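PDB 5WXU: 11S globulin from Wrightia tinctoria, which is probably a seed storage protein of the hexameric 11S globulin family and binds the plant hormone auxin (indole-3-acetic acid). Local coordinates for residues L323-L326 with R327-L331. Sequence-based numbering, arbitrary orientation.
Sequences LPIL and RKLQL
I325 and L329 are joined through both backbone and side chain along one turn of a short helix. L329 N donates to I325 O at 3.1 Å, with an N-H...O angle of 152°. K328 N adds a weak second bond to the same oxygen. R327 N reaches back three residues to P324 O at 3.0 Å. A water also donates to P324 O, at 2.8 Å, and weakly accepts from K328 N. It thus links the P324 carbonyl to an amide four residues on. At the far end Q330 N makes a weak bond to L326 O at 2.9 Å. Q330 has positive phi and takes the chain out of the helix.

This helix, 325-329, joins strands 313-318 and 332-338, neighbours in an antiparallel sheet of the second cupin domain. One side of it faces the first cupin domain of the same chain: I325, L326 and L329 all touch A161 on strand 158-162, and L326 and L331 also meet L103 on strand 102-108.

The apolar contact within the turn is loose, with I325 CG1 4.3 Å from L329 CG. L329 holds CG beside its own backbone N (chi1 -60°), which brings CG to 3.4 Å from I325 O. L326 CB lies 3.3 Å from L331 O, and both methyls of L326 also border that oxygen. L331 O is buried and has no hydrogen-bond partner.

The charged side chains lead away from the turn. R327 NH1 forms a long, weak ion pair with D412. The K328 side chain runs to about 6 Å from a bound phosphate.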
loop_
_atom_site.group_PDB
_atom_site.type_symbol
_atom_site.label_atom_id
_atom_site.label_comp_id
_atom_site.label_asym_id
_atom_site.label_seq_id
_atom_site.Cartn_x
_atom_site.Cartn_y
_atom_site.Cartn_z
ATOM N N LEU B 323 -2.913 -17.527 2.326
ATOM C CA LEU B 323 -1.686 -17.588 3.078
ATOM C C LEU B 323 -0.901 -16.304 2.807
ATOM O O LEU B 323 -0.311 -16.144 1.758
ATOM C CB LEU B 323 -0.869 -18.826 2.614
ATOM C CG LEU B 323 0.506 -19.136 3.213
ATOM C CD1 LEU B 323 0.385 -19.236 4.710
ATOM C CD2 LEU B 323 1.150 -20.333 2.575
ATOM N N PRO B 324 -0.792 -15.396 3.803
ATOM C CA PRO B 324 -0.289 -14.070 3.572
ATOM C C PRO B 324 1.098 -13.940 3.050
ATOM O O PRO B 324 1.359 -13.093 2.201
ATOM C CB PRO B 324 -0.414 -13.363 4.964
ATOM C CG PRO B 324 -1.369 -14.152 5.666
ATOM C CD PRO B 324 -1.467 -15.521 5.093
ATOM N N ILE B 325 1.996 -14.816 3.505
ATOM C CA ILE B 325 3.429 -14.750 3.100
ATOM C C ILE B 325 3.630 -14.940 1.590
ATOM O O ILE B 325 4.608 -14.474 1.022
ATOM C CB ILE B 325 4.292 -15.741 3.911
ATOM C CG1 ILE B 325 5.764 -15.363 3.795
ATOM C CG2 ILE B 325 3.968 -17.174 3.587
ATOM C CD1 ILE B 325 6.657 -16.211 4.704
ATOM N N LEU B 326 2.655 -15.563 0.950
ATOM C CA LEU B 326 2.703 -15.696 -0.513
ATOM C C LEU B 326 2.693 -14.402 -1.274
ATOM O O LEU B 326 3.223 -14.317 -2.364
ATOM C CB LEU B 326 1.591 -16.589 -1.027
ATOM C CG LEU B 326 1.608 -18.079 -0.594
ATOM C CD1 LEU B 326 0.440 -18.859 -1.140
ATOM C CD2 LEU B 326 2.926 -18.788 -0.944
ATOM N N ARG B 327 2.130 -13.341 -0.678
ATOM C CA ARG B 327 2.162 -12.045 -1.330
ATOM C C ARG B 327 3.577 -11.527 -1.472
ATOM O O ARG B 327 3.956 -11.073 -2.528
ATOM C CB ARG B 327 1.338 -11.054 -0.502
ATOM C CG ARG B 327 1.276 -9.646 -1.028
ATOM C CD ARG B 327 0.316 -9.565 -2.136
ATOM N NE ARG B 327 0.041 -8.199 -2.548
ATOM C CZ ARG B 327 -0.524 -7.891 -3.710
ATOM N NH1 ARG B 327 -0.867 -8.851 -4.565
ATOM N NH2 ARG B 327 -0.726 -6.625 -4.037
ATOM N N LYS B 328 4.409 -11.686 -0.443
ATOM C CA LYS B 328 5.834 -11.256 -0.440
ATOM C C LYS B 328 6.637 -12.138 -1.408
ATOM O O LYS B 328 7.491 -11.652 -2.166
ATOM C CB LYS B 328 6.381 -11.476 0.980
ATOM C CG LYS B 328 7.899 -11.376 1.250
ATOM C CD LYS B 328 8.200 -11.780 2.709
ATOM C CE LYS B 328 9.692 -11.988 3.012
ATOM N NZ LYS B 328 10.472 -10.711 3.064
ATOM N N LEU B 329 6.295 -13.413 -1.414
ATOM C CA LEU B 329 7.043 -14.402 -2.206
ATOM C C LEU B 329 6.692 -14.440 -3.684
ATOM O O LEU B 329 7.462 -14.991 -4.484
ATOM C CB LEU B 329 6.938 -15.776 -1.551
ATOM C CG LEU B 329 7.481 -15.929 -0.132
ATOM C CD1 LEU B 329 7.396 -17.416 0.186
ATOM C CD2 LEU B 329 8.910 -15.389 -0.044
ATOM N N GLN B 330 5.522 -13.923 -4.043
ATOM C CA GLN B 330 5.013 -13.900 -5.430
ATOM C C GLN B 330 4.946 -15.338 -5.980
ATOM O O GLN B 330 5.346 -15.599 -7.092
ATOM C CB GLN B 330 5.905 -13.032 -6.319
ATOM C CG GLN B 330 6.112 -11.668 -5.643
ATOM C CD GLN B 330 6.517 -10.606 -6.622
ATOM O OE1 GLN B 330 7.239 -10.878 -7.551
ATOM N NE2 GLN B 330 6.064 -9.370 -6.390
ATOM N N LEU B 331 4.371 -16.220 -5.179
ATOM C CA LEU B 331 4.111 -17.615 -5.574
ATOM C C LEU B 331 2.699 -18.016 -5.155
ATOM O O LEU B 331 2.095 -17.395 -4.224
ATOM C CB LEU B 331 5.145 -18.513 -4.892
ATOM C CG LEU B 331 6.598 -18.350 -5.340
ATOM C CD1 LEU B 331 7.487 -19.052 -4.324
ATOM C CD2 LEU B 331 6.826 -18.991 -6.706
HETATM O O HOH W 1 3.444 -11.209 2.326
#